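Local coordinates for uncharacterized protein (Bacteroides eggerthii, PDB 4L3R) that is of unknown function but belongs to the DUF4847 family of the calycin clan, whose members are mostly small antiparallel beta barrels, many of which bind ligands, at residues E8-K13 / L55-A60; L17-T22 / T138-F143; V70-V75 / K109-G114. One frame throughout, in Å; residues are numbered along the deposited sequence.

Contact 1 (E8-K13 / L55-A60); sequences EIFNDK and LNFNCA
Phe10, on helix 4-10, lays its ring against the backbone of strand 54-61, with Phe57 CB over one face of the ring. Going outward, its CB stands 3.9 Å from Phe57 O. CG, anti to the carbonyl carbon (chi1 -73°), comes within 3.8 Å of Phe57 CB. CD2 closes to 3.4 Å from Phe57 O, and CE2 sits 3.6 Å from Asn58 O, near the ring plane; CZ at the tip returns to Phe57 CB. That CB lies over the ring centre, 3.6 Å from the centroid, in a CH-pi contact. Phe57 also turns the edge of its ring to the face of Phe10 (edge-to-face, planes at 62°), while one of its own faces takes Ile9 CG2, only 3.3 Å from Phe57 CD1. Cys59 SG comes in obliquely to the Phe10 ring and forms a disulfide with Cys59 of the second subunit, whose Val66 also packs on Phe10. Within 8-13, Lys13 NZ bridges to Glu8 OE2 and bonds Glu8 O. Apolar and CH-pi contacts dominate, with the ring rim against the Phe57 and Asn58 carbonyl oxygens, so dispersion and ring electrostatics probably account for most of the hold on helix 4-10, right beside the covalent dimer link.

Contact 2 (L17-T22 / T138-F143); sequences LSRITT and TKVMGF
Phe143 receives Leu17 CD1 over one face of its ring, in a CH-pi contact 4.2 Å from the centroid and offset toward the rim, while its CD2 reaches Leu17 N at 3.6 Å. The other flat group, the Arg19 guanidinium, has Gly142 CA over one face and Thr21 CG2 at its edge, in plane; Val140 CG2 approaches it obliquely, 3.9 Å from NH1. Arg19 CG sits between the backbone N and the carbonyl carbon (chi1 55°), 3.8 Å from Gly142 CA, and the chain, extended from CG to NE, passes across this residue without a side chain. The backbones, the first and last strands of the chain, run antiparallel, with a classic beta bulge where Ser18 and Arg19 both face Gly142. Gly142 O takes a nearly straight bond from Ser18 N (2.9 Å, 177° at the hydrogen), plus weak ones from Ser18 OG and Arg19 N, and Gly142 N gives to Arg19 O at 2.8 Å. Beyond the bulge, Thr21 and Val140 form a regular hydrogen-bonded pair, and their CG2 methyls touch at 3.6 Å. Ile20 and Met141, a selenomethionine here, run side by side on the face that also carries Leu17 and Phe143, and helix 106-116 packs there through Phe111, Leu107 and Val110. Chemically, then, one carbonyl takes one strong bond and two weak ones, absorbing the extra residue while the strands stay joined.

Contact 3 (V70-V75 / K109-G114); sequences VSAHAV and KVFISG
Ala74 and Phe111 bring their CA atoms to 6.9 Å where strand 66-73 has just ended and its chain turns away past helix 106-116, and no hydrogen bond crosses the gap. Phe111 does most of the reaching. Its CG is anti to the backbone N (chi1 179°), and the ring beyond it reaches the strand end. The CD2-CE2 bond of the ring meets three successive residues: CD2 touches Ala74 CB at 3.7 Å, CE2 lies 3.8 Å from His73 O, and the same CE2 has Ala72 CB at 4.2 Å. All three come in obliquely, neither squarely over the face nor at the edge. Phe53, in the loop before strand 54-61, adds an edge-to-face partner for the Phe111 ring.

Ala74 CB is also met by the next helix residue. Ile112 CG1 approaches it to 3.8 Å, and chi2 of -72° folds CD1 back so that it stands equally close to the same methyl. The small methyl of Ala74 is thus gripped by a ring on one residue and an aliphatic branch on the next. His73, between the two alanines, points its CB away from the helix: its NE2 makes a weak bond to Val75 O, and ND1 bonds to Glu51 O.

Along the helix, Ala108 packs on Ala74, Phe111 and Ile112 follow, and Leu115 reaches Ala72, so residues spaced three and four apart rest on the strand and the turn after it. This is a helix packed on one face of an antiparallel sheet, whose meander order is consistent with a calycin-like fold.

All three contacts meet on one antiparallel sheet, in which strands 66-73, 54-61, 15-22 and 137-144 lie next to one another in that order. Contact 2 pairs the last two, contact 1 sets the N-terminal helix on 54-61, and contact 3 sets helix 106-116 against the end of 66-73. The centres of contact 1 and contact 2 lie about 19 Å apart. From the centre of contact 3 it is about 16 Å to that of contact 1 and about 12 Å to that of contact 2. Along the chain contact 1 closes before contact 3 opens; contact 3 is nested within the loop closed by contact 2, whose segments alternate with those of contact 1. Leu55 and Phe111 both touch Phe143, so the three contacts share one packed layer, while contact 1 alone reaches the second subunit.

Contact 1 (E8-K13 / L55-A60)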
ATOM      1  N   GLU B   8       7.990  -5.092   0.965  1.00 74.90           N
ATOM      2  CA  GLU B   8       7.896  -6.552   0.929  1.00 75.70           C
ATOM      3  C   GLU B   8       7.157  -7.051   2.193  1.00 75.32           C
ATOM      4  O   GLU B   8       6.619  -8.154   2.179  1.00 76.10           O
ATOM      5  CB  GLU B   8       9.294  -7.194   0.802  1.00 79.87           C
ATOM      6  CG  GLU B   8       9.296  -8.694   0.527  1.00 93.22           C
ATOM      7  CD  GLU B   8       8.431  -9.185  -0.623  1.00113.45           C
ATOM      8  OE1 GLU B   8       8.368  -8.491  -1.664  1.00107.35           O
ATOM      9  OE2 GLU B   8       7.812 -10.266  -0.483  1.00103.70           O
ATOM     10  N   ILE B   9       7.079  -6.220   3.255  1.00 67.67           N
ATOM     11  CA  ILE B   9       6.360  -6.543   4.490  1.00 63.90           C
ATOM     12  C   ILE B   9       4.827  -6.436   4.238  1.00 65.88           C
ATOM     13  O   ILE B   9       4.060  -7.178   4.853  1.00 63.86           O
ATOM     14  CB  ILE B   9       6.847  -5.624   5.656  1.00 65.03           C
ATOM     15  CG1 ILE B   9       8.359  -5.833   5.933  1.00 66.97           C
ATOM     16  CG2 ILE B   9       6.061  -5.867   6.928  1.00 62.81           C
ATOM     17  CD1 ILE B   9       9.007  -4.718   6.749  1.00 73.97           C
ATOM     18  N   PHE B  10       4.402  -5.539   3.322  1.00 63.44           N
ATOM     19  CA  PHE B  10       2.995  -5.333   2.929  1.00 62.81           C
ATOM     20  C   PHE B  10       2.543  -6.217   1.748  1.00 73.38           C
ATOM     21  O   PHE B  10       1.344  -6.267   1.456  1.00 74.42           O
ATOM     22  CB  PHE B  10       2.786  -3.870   2.484  1.00 63.26           C
ATOM     23  CG  PHE B  10       2.793  -2.842   3.583  1.00 61.11           C
ATOM     24  CD1 PHE B  10       3.986  -2.402   4.135  1.00 61.99           C
ATOM     25  CD2 PHE B  10       1.611  -2.242   4.002  1.00 61.33           C
ATOM     26  CE1 PHE B  10       3.992  -1.446   5.145  1.00 61.09           C
ATOM     27  CE2 PHE B  10       1.623  -1.268   5.000  1.00 62.25           C
ATOM     28  CZ  PHE B  10       2.812  -0.883   5.568  1.00 59.03           C
ATOM     29  N   ASN B  11       3.490  -6.847   1.033  1.00 73.74           N
ATOM     30  CA  ASN B  11       3.216  -7.581  -0.203  1.00 77.95           C
ATOM     31  C   ASN B  11       2.431  -8.900  -0.011  1.00 84.02           C
ATOM     32  O   ASN B  11       3.024  -9.978   0.054  1.00 84.31           O
ATOM     33  CB  ASN B  11       4.540  -7.853  -0.954  1.00 81.26           C
ATOM     34  CG  ASN B  11       4.394  -8.283  -2.396  1.00101.09           C
ATOM     35  OD1 ASN B  11       3.298  -8.323  -2.969  1.00 92.04           O
ATOM     36  ND2 ASN B  11       5.522  -8.554  -3.035  1.00 96.12           N
ATOM     37  N   ASP B  12       1.082  -8.793  -0.023  1.00 82.24           N
ATOM     38  CA  ASP B  12       0.121  -9.905   0.014  1.00 84.22           C
ATOM     39  C   ASP B  12       0.584 -11.044   0.940  1.00 85.71           C
ATOM     40  O   ASP B  12       0.907 -12.146   0.476  1.00 88.20           O
ATOM     41  CB  ASP B  12      -0.100 -10.414  -1.434  1.00 91.76           C
ATOM     42  CG  ASP B  12      -1.212 -11.436  -1.628  1.00110.25           C
ATOM     43  OD1 ASP B  12      -2.254 -11.323  -0.939  1.00110.92           O
ATOM     44  OD2 ASP B  12      -1.057 -12.323  -2.499  1.00119.79           O
ATOM     45  N   LYS B  13       0.638 -10.764   2.249  1.00 77.09           N
ATOM     46  CA  LYS B  13       1.091 -11.770   3.205  1.00 74.74           C
ATOM     47  C   LYS B  13       0.597 -11.504   4.613  1.00 74.57           C
ATOM     48  O   LYS B  13       0.494 -10.350   5.040  1.00 72.91           O
ATOM     49  CB  LYS B  13       2.628 -11.849   3.216  1.00 76.17           C
ATOM     50  CG  LYS B  13       3.342 -10.521   3.498  1.00 75.41           C
ATOM     51  CD  LYS B  13       4.851 -10.686   3.609  1.00 77.80           C
ATOM     52  CE  LYS B  13       5.511 -11.015   2.290  1.00 80.16           C
ATOM     53  NZ  LYS B  13       6.982 -10.864   2.371  1.00 81.50           N
ATOM     54  N   LEU B  55      -0.470 -11.031  12.079  1.00 47.18           N
ATOM     55  CA  LEU B  55      -0.100  -9.624  11.929  1.00 46.73           C
ATOM     56  C   LEU B  55      -0.142  -9.281  10.442  1.00 52.67           C
ATOM     57  O   LEU B  55       0.339 -10.058   9.617  1.00 54.00           O
ATOM     58  CB  LEU B  55       1.294  -9.392  12.549  1.00 46.09           C
ATOM     59  CG  LEU B  55       1.986  -8.039  12.310  1.00 50.20           C
ATOM     60  CD1 LEU B  55       1.294  -6.926  13.084  1.00 49.60           C
ATOM     61  CD2 LEU B  55       3.435  -8.105  12.752  1.00 51.12           C
ATOM     62  N   ASN B  56      -0.778  -8.161  10.094  1.00 48.25           N
ATOM     63  CA  ASN B  56      -0.924  -7.741   8.706  1.00 48.82           C
ATOM     64  C   ASN B  56      -0.584  -6.275   8.544  1.00 52.18           C
ATOM     65  O   ASN B  56      -1.105  -5.434   9.278  1.00 50.70           O
ATOM     66  CB  ASN B  56      -2.367  -7.970   8.234  1.00 48.30           C
ATOM     67  CG  ASN B  56      -2.702  -9.404   7.957  1.00 62.39           C
ATOM     68  OD1 ASN B  56      -3.252 -10.099   8.809  1.00 59.66           O
ATOM     69  ND2 ASN B  56      -2.416  -9.880   6.752  1.00 50.93           N
ATOM     70  N   PHE B  57       0.277  -5.974   7.579  1.00 49.95           N
ATOM     71  CA  PHE B  57       0.629  -4.615   7.190  1.00 50.35           C
ATOM     72  C   PHE B  57      -0.203  -4.329   5.963  1.00 57.28           C
ATOM     73  O   PHE B  57      -0.036  -5.017   4.959  1.00 57.57           O
ATOM     74  CB  PHE B  57       2.128  -4.501   6.920  1.00 51.76           C
ATOM     75  CG  PHE B  57       2.941  -4.638   8.180  1.00 51.47           C
ATOM     76  CD1 PHE B  57       3.260  -5.888   8.688  1.00 53.61           C
ATOM     77  CD2 PHE B  57       3.359  -3.520   8.879  1.00 52.30           C
ATOM     78  CE1 PHE B  57       4.017  -6.014   9.847  1.00 53.52           C
ATOM     79  CE2 PHE B  57       4.121  -3.647  10.036  1.00 54.26           C
ATOM     80  CZ  PHE B  57       4.451  -4.893  10.511  1.00 52.51           C
ATOM     81  N   ASN B  58      -1.178  -3.422   6.064  1.00 56.56           N
ATOM     82  CA  ASN B  58      -2.069  -3.131   4.936  1.00 59.81           C
ATOM     83  C   ASN B  58      -2.139  -1.663   4.618  1.00 66.85           C
ATOM     84  O   ASN B  58      -1.889  -0.819   5.479  1.00 65.28           O
ATOM     85  CB  ASN B  58      -3.498  -3.610   5.226  1.00 59.91           C
ATOM     86  CG  ASN B  58      -3.622  -5.020   5.732  1.00 78.79           C
ATOM     87  OD1 ASN B  58      -4.070  -5.252   6.856  1.00 71.64           O
ATOM     88  ND2 ASN B  58      -3.282  -5.993   4.896  1.00 73.35           N
ATOM     89  N   CYS B  59      -2.569  -1.380   3.382  1.00 67.65           N
ATOM     90  CA  CYS B  59      -2.826  -0.041   2.894  1.00 69.67           C
ATOM     91  C   CYS B  59      -4.337   0.121   2.843  1.00 74.61           C
ATOM     92  O   CYS B  59      -5.026  -0.780   2.361  1.00 75.72           O
ATOM     93  CB  CYS B  59      -2.175   0.188   1.533  1.00 72.74           C
ATOM     94  SG  CYS B  59      -0.461   0.769   1.625  1.00 76.02           S
ATOM     95  N   ALA B  60      -4.855   1.226   3.389  1.00 70.64           N
ATOM     96  CA  ALA B  60      -6.293   1.470   3.458  1.00 72.59           C
ATOM     97  C   ALA B  60      -6.620   2.927   3.214  1.00 75.27           C
ATOM     98  O   ALA B  60      -5.814   3.793   3.539  1.00 72.10           O
ATOM     99  CB  ALA B  60      -6.808   1.054   4.830  1.00 72.46           C
TER

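Contact 2 (L17-T22 / T138-F143)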
ATOM      1  N   LEU B  17       2.836 -15.475  14.107  1.00 49.01           N
ATOM      2  CA  LEU B  17       3.753 -15.521  15.241  1.00 48.20           C
ATOM      3  C   LEU B  17       4.410 -16.890  15.376  1.00 54.86           C
ATOM      4  O   LEU B  17       3.717 -17.904  15.343  1.00 55.40           O
ATOM      5  CB  LEU B  17       2.997 -15.202  16.539  1.00 46.70           C
ATOM      6  CG  LEU B  17       3.849 -15.107  17.804  1.00 50.54           C
ATOM      7  CD1 LEU B  17       4.630 -13.802  17.830  1.00 49.01           C
ATOM      8  CD2 LEU B  17       2.984 -15.280  19.047  1.00 51.46           C
ATOM      9  N   SER B  18       5.746 -16.916  15.509  1.00 53.63           N
ATOM     10  CA  SER B  18       6.520 -18.147  15.687  1.00 56.32           C
ATOM     11  C   SER B  18       7.261 -18.188  17.041  1.00 60.05           C
ATOM     12  O   SER B  18       7.616 -19.278  17.484  1.00 62.12           O
ATOM     13  CB  SER B  18       7.526 -18.306  14.552  1.00 62.10           C
ATOM     14  OG  SER B  18       8.422 -17.209  14.509  1.00 72.51           O
ATOM     15  N   ARG B  19       7.501 -17.030  17.693  1.00 53.70           N
ATOM     16  CA  ARG B  19       8.243 -16.986  18.951  1.00 53.52           C
ATOM     17  C   ARG B  19       8.170 -15.614  19.622  1.00 54.81           C
ATOM     18  O   ARG B  19       7.963 -14.612  18.939  1.00 52.66           O
ATOM     19  CB  ARG B  19       9.736 -17.328  18.692  1.00 54.74           C
ATOM     20  CG  ARG B  19      10.411 -16.464  17.640  1.00 62.74           C
ATOM     21  CD  ARG B  19      11.683 -17.105  17.114  1.00 73.33           C
ATOM     22  NE  ARG B  19      12.404 -16.209  16.203  1.00 81.64           N
ATOM     23  CZ  ARG B  19      13.276 -15.265  16.563  1.00 88.69           C
ATOM     24  NH1 ARG B  19      13.568 -15.066  17.842  1.00 71.81           N
ATOM     25  NH2 ARG B  19      13.861 -14.511  15.642  1.00 75.01           N
ATOM     26  N   ILE B  20       8.326 -15.584  20.959  1.00 50.61           N
ATOM     27  CA  ILE B  20       8.429 -14.357  21.769  1.00 49.01           C
ATOM     28  C   ILE B  20       9.539 -14.633  22.770  1.00 56.87           C
ATOM     29  O   ILE B  20       9.307 -15.342  23.739  1.00 57.71           O
ATOM     30  CB  ILE B  20       7.129 -13.878  22.451  1.00 48.52           C
ATOM     31  CG1 ILE B  20       5.963 -13.898  21.468  1.00 45.88           C
ATOM     32  CG2 ILE B  20       7.353 -12.464  23.029  1.00 48.65           C
ATOM     33  CD1 ILE B  20       4.660 -13.212  21.952  1.00 44.81           C
ATOM     34  N   THR B  21      10.744 -14.128  22.523  1.00 55.80           N
ATOM     35  CA  THR B  21      11.892 -14.467  23.357  1.00 58.93           C
ATOM     36  C   THR B  21      12.750 -13.239  23.667  1.00 64.72           C
ATOM     37  O   THR B  21      12.375 -12.116  23.330  1.00 62.93           O
ATOM     38  CB  THR B  21      12.677 -15.573  22.637  1.00 66.70           C
ATOM     39  OG1 THR B  21      13.738 -16.018  23.467  1.00 73.03           O
ATOM     40  CG2 THR B  21      13.197 -15.149  21.266  1.00 62.89           C
ATOM     41  N   THR B  22      13.881 -13.462  24.353  1.00 65.87           N
ATOM     42  CA  THR B  22      14.821 -12.402  24.730  1.00 68.51           C
ATOM     43  C   THR B  22      15.597 -11.942  23.500  1.00 75.67           C
ATOM     44  O   THR B  22      15.618 -12.641  22.483  1.00 75.37           O
ATOM     45  CB  THR B  22      15.753 -12.877  25.845  1.00 75.49           C
ATOM     46  OG1 THR B  22      16.354 -14.110  25.442  1.00 75.24           O
ATOM     47  CG2 THR B  22      15.025 -13.041  27.172  1.00 71.94           C
ATOM     48  N   THR B 138      14.486  -5.739  26.686  1.00 75.21           N
ATOM     49  CA  THR B 138      14.208  -5.726  25.255  1.00 71.49           C
ATOM     50  C   THR B 138      13.970  -7.164  24.824  1.00 71.68           C
ATOM     51  O   THR B 138      14.877  -7.989  24.962  1.00 74.41           O
ATOM     52  CB  THR B 138      15.356  -5.068  24.487  1.00 76.84           C
ATOM     53  OG1 THR B 138      15.351  -3.673  24.789  1.00 77.02           O
ATOM     54  CG2 THR B 138      15.240  -5.255  22.972  1.00 72.81           C
ATOM     55  N   LYS B 139      12.767  -7.459  24.299  1.00 61.80           N
ATOM     56  CA  LYS B 139      12.388  -8.790  23.828  1.00 58.73           C
ATOM     57  C   LYS B 139      12.130  -8.738  22.337  1.00 59.29           C
ATOM     58  O   LYS B 139      12.139  -7.658  21.748  1.00 57.22           O
ATOM     59  CB  LYS B 139      11.152  -9.303  24.598  1.00 58.73           C
ATOM     60  CG  LYS B 139      11.518 -10.106  25.854  1.00 64.61           C
ATOM     61  CD  LYS B 139      10.844  -9.594  27.101  1.00 66.99           C
ATOM     62  CE  LYS B 139      11.210 -10.446  28.293  1.00 63.85           C
ATOM     63  NZ  LYS B 139      10.748  -9.841  29.565  1.00 74.16           N
ATOM     64  N   VAL B 140      11.948  -9.906  21.715  1.00 55.85           N
ATOM     65  CA  VAL B 140      11.694  -9.982  20.284  1.00 54.69           C
ATOM     66  C   VAL B 140      10.526 -10.895  19.996  1.00 53.77           C
ATOM     67  O   VAL B 140      10.412 -11.958  20.601  1.00 52.43           O
ATOM     68  CB  VAL B 140      12.932 -10.424  19.462  1.00 61.90           C
ATOM     69  CG1 VAL B 140      14.022  -9.368  19.518  1.00 64.46           C
ATOM     70  CG2 VAL B 140      13.471 -11.785  19.910  1.00 63.60           C
HETATM   71  N   MSE B 141       9.673 -10.481  19.039  1.00 47.40           N
HETATM   72  CA  MSE B 141       8.574 -11.277  18.516  1.00 44.21           C
HETATM   73  C   MSE B 141       8.968 -11.704  17.123  1.00 51.89           C
HETATM   74  O   MSE B 141       9.217 -10.837  16.292  1.00 52.68           O
HETATM   75  CB  MSE B 141       7.280 -10.468  18.440  1.00 43.37           C
HETATM   76  CG  MSE B 141       6.524 -10.332  19.727  1.00 47.55           C
HETATM   77 SE   MSE B 141       4.894  -9.323  19.377  0.75 50.75          SE
HETATM   78  CE  MSE B 141       5.710  -7.614  19.354  1.00 48.63           C
ATOM     79  N   GLY B 142       9.047 -13.002  16.867  1.00 50.54           N
ATOM     80  CA  GLY B 142       9.400 -13.517  15.551  1.00 51.74           C
ATOM     81  C   GLY B 142       8.155 -13.935  14.801  1.00 53.97           C
ATOM     82  O   GLY B 142       7.225 -14.469  15.404  1.00 51.43           O
ATOM     83  N   PHE B 143       8.125 -13.683  13.484  1.00 51.81           N
ATOM     84  CA  PHE B 143       7.004 -14.055  12.624  1.00 51.77           C
ATOM     85  C   PHE B 143       7.486 -14.748  11.358  1.00 60.19           C
ATOM     86  O   PHE B 143       8.628 -14.550  10.943  1.00 60.07           O
ATOM     87  CB  PHE B 143       6.184 -12.826  12.219  1.00 51.16           C
ATOM     88  CG  PHE B 143       5.542 -12.057  13.346  1.00 49.94           C
ATOM     89  CD1 PHE B 143       6.274 -11.143  14.089  1.00 51.38           C
ATOM     90  CD2 PHE B 143       4.197 -12.212  13.635  1.00 50.90           C
ATOM     91  CE1 PHE B 143       5.686 -10.448  15.147  1.00 50.18           C
ATOM     92  CE2 PHE B 143       3.610 -11.516  14.686  1.00 51.87           C
ATOM     93  CZ  PHE B 143       4.363 -10.651  15.449  1.00 48.86           C
TER

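Contact 3 (V70-V75 / K109-G114)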
ATOM      1  N   VAL B  70      -1.255  -1.062  10.590  1.00 51.04           N
ATOM      2  CA  VAL B  70      -1.029  -2.397  11.136  1.00 49.47           C
ATOM      3  C   VAL B  70      -2.328  -2.934  11.710  1.00 50.95           C
ATOM      4  O   VAL B  70      -3.033  -2.226  12.432  1.00 49.69           O
ATOM      5  CB  VAL B  70       0.091  -2.401  12.208  1.00 52.71           C
ATOM      6  CG1 VAL B  70       0.038  -3.656  13.080  1.00 52.78           C
ATOM      7  CG2 VAL B  70       1.441  -2.307  11.552  1.00 52.68           C
ATOM      8  N   SER B  71      -2.602  -4.202  11.421  1.00 46.67           N
ATOM      9  CA  SER B  71      -3.726  -4.946  11.975  1.00 47.04           C
ATOM     10  C   SER B  71      -3.176  -6.239  12.562  1.00 49.68           C
ATOM     11  O   SER B  71      -2.225  -6.794  12.022  1.00 48.97           O
ATOM     12  CB  SER B  71      -4.781  -5.238  10.910  1.00 51.61           C
ATOM     13  OG  SER B  71      -5.515  -4.074  10.575  1.00 62.38           O
ATOM     14  N   ALA B  72      -3.740  -6.698  13.664  1.00 46.62           N
ATOM     15  CA  ALA B  72      -3.301  -7.942  14.276  1.00 45.92           C
ATOM     16  C   ALA B  72      -4.445  -8.606  14.997  1.00 51.45           C
ATOM     17  O   ALA B  72      -5.381  -7.944  15.450  1.00 52.13           O
ATOM     18  CB  ALA B  72      -2.152  -7.694  15.240  1.00 44.53           C
ATOM     19  N   HIS B  73      -4.384  -9.922  15.076  1.00 48.92           N
ATOM     20  CA  HIS B  73      -5.379 -10.702  15.792  1.00 50.37           C
ATOM     21  C   HIS B  73      -4.641 -11.655  16.700  1.00 52.65           C
ATOM     22  O   HIS B  73      -3.795 -12.403  16.221  1.00 51.20           O
ATOM     23  CB  HIS B  73      -6.304 -11.444  14.825  1.00 53.54           C
ATOM     24  CG  HIS B  73      -7.271 -12.346  15.525  1.00 59.33           C
ATOM     25  ND1 HIS B  73      -7.285 -13.701  15.285  1.00 62.79           N
ATOM     26  CD2 HIS B  73      -8.167 -12.070  16.500  1.00 62.33           C
ATOM     27  CE1 HIS B  73      -8.227 -14.200  16.067  1.00 64.15           C
ATOM     28  NE2 HIS B  73      -8.769 -13.257  16.832  1.00 64.31           N
ATOM     29  N   ALA B  74      -4.923 -11.597  18.007  1.00 49.02           N
ATOM     30  CA  ALA B  74      -4.341 -12.507  18.981  1.00 47.99           C
ATOM     31  C   ALA B  74      -5.289 -13.711  19.118  1.00 51.76           C
ATOM     32  O   ALA B  74      -5.179 -14.622  18.306  1.00 51.25           O
ATOM     33  CB  ALA B  74      -4.123 -11.797  20.307  1.00 48.08           C
ATOM     34  N   VAL B  75      -6.227 -13.716  20.084  1.00 49.47           N
ATOM     35  CA  VAL B  75      -7.196 -14.805  20.239  1.00 51.84           C
ATOM     36  C   VAL B  75      -8.583 -14.165  20.278  1.00 59.60           C
ATOM     37  O   VAL B  75      -9.324 -14.270  19.299  1.00 62.13           O
ATOM     38  CB  VAL B  75      -6.888 -15.689  21.483  1.00 56.03           C
ATOM     39  CG1 VAL B  75      -7.955 -16.778  21.661  1.00 58.57           C
ATOM     40  CG2 VAL B  75      -5.497 -16.310  21.372  1.00 53.73           C
ATOM     41  N   LYS B 109      -1.942 -11.878  25.865  1.00 47.82           N
ATOM     42  CA  LYS B 109      -1.691 -10.612  26.574  1.00 47.62           C
ATOM     43  C   LYS B 109      -0.314 -10.049  26.212  1.00 50.06           C
ATOM     44  O   LYS B 109      -0.184  -8.846  25.973  1.00 50.24           O
ATOM     45  CB  LYS B 109      -1.775 -10.804  28.098  1.00 50.69           C
ATOM     46  CG  LYS B 109      -3.180 -10.982  28.653  1.00 53.34           C
ATOM     47  CD  LYS B 109      -3.105 -11.296  30.154  1.00 55.86           C
ATOM     48  CE  LYS B 109      -4.456 -11.443  30.792  1.00 76.07           C
ATOM     49  NZ  LYS B 109      -4.353 -11.707  32.253  1.00 91.07           N
ATOM     50  N   VAL B 110       0.710 -10.926  26.181  1.00 45.19           N
ATOM     51  CA  VAL B 110       2.085 -10.557  25.837  1.00 44.26           C
ATOM     52  C   VAL B 110       2.156 -10.084  24.367  1.00 49.73           C
ATOM     53  O   VAL B 110       2.835  -9.100  24.072  1.00 49.68           O
ATOM     54  CB  VAL B 110       3.051 -11.742  26.121  1.00 47.08           C
ATOM     55  CG1 VAL B 110       4.409 -11.541  25.447  1.00 46.58           C
ATOM     56  CG2 VAL B 110       3.228 -11.936  27.625  1.00 48.08           C
ATOM     57  N   PHE B 111       1.476 -10.795  23.460  1.00 47.16           N
ATOM     58  CA  PHE B 111       1.444 -10.461  22.031  1.00 46.62           C
ATOM     59  C   PHE B 111       0.874  -9.054  21.789  1.00 50.80           C
ATOM     60  O   PHE B 111       1.512  -8.248  21.115  1.00 50.29           O
ATOM     61  CB  PHE B 111       0.595 -11.508  21.288  1.00 48.65           C
ATOM     62  CG  PHE B 111       0.432 -11.299  19.803  1.00 49.86           C
ATOM     63  CD1 PHE B 111       1.411 -11.715  18.918  1.00 52.31           C
ATOM     64  CD2 PHE B 111      -0.742 -10.776  19.284  1.00 51.79           C
ATOM     65  CE1 PHE B 111       1.237 -11.584  17.549  1.00 53.15           C
ATOM     66  CE2 PHE B 111      -0.912 -10.629  17.907  1.00 54.73           C
ATOM     67  CZ  PHE B 111       0.076 -11.046  17.046  1.00 52.58           C
ATOM     68  N   ILE B 112      -0.298  -8.758  22.372  1.00 48.79           N
ATOM     69  CA  ILE B 112      -0.976  -7.464  22.195  1.00 50.08           C
ATOM     70  C   ILE B 112      -0.161  -6.324  22.822  1.00 55.72           C
ATOM     71  O   ILE B 112       0.024  -5.299  22.165  1.00 56.32           O
ATOM     72  CB  ILE B 112      -2.430  -7.511  22.757  1.00 54.74           C
ATOM     73  CG1 ILE B 112      -3.317  -8.477  21.925  1.00 55.12           C
ATOM     74  CG2 ILE B 112      -3.068  -6.112  22.828  1.00 56.05           C
ATOM     75  CD1 ILE B 112      -3.727  -7.999  20.506  1.00 58.89           C
ATOM     76  N   SER B 113       0.317  -6.486  24.070  1.00 51.88           N
ATOM     77  CA  SER B 113       1.127  -5.444  24.725  1.00 51.86           C
ATOM     78  C   SER B 113       2.432  -5.182  23.992  1.00 51.93           C
ATOM     79  O   SER B 113       2.838  -4.032  23.866  1.00 52.64           O
ATOM     80  CB  SER B 113       1.452  -5.818  26.174  1.00 56.50           C
ATOM     81  OG  SER B 113       0.325  -5.614  27.006  1.00 70.83           O
ATOM     82  N   GLY B 114       3.094  -6.251  23.570  1.00 45.96           N
ATOM     83  CA  GLY B 114       4.369  -6.171  22.877  1.00 44.99           C
ATOM     84  C   GLY B 114       4.303  -5.431  21.560  1.00 48.73           C
ATOM     85  O   GLY B 114       5.240  -4.704  21.224  1.00 48.29           O
TER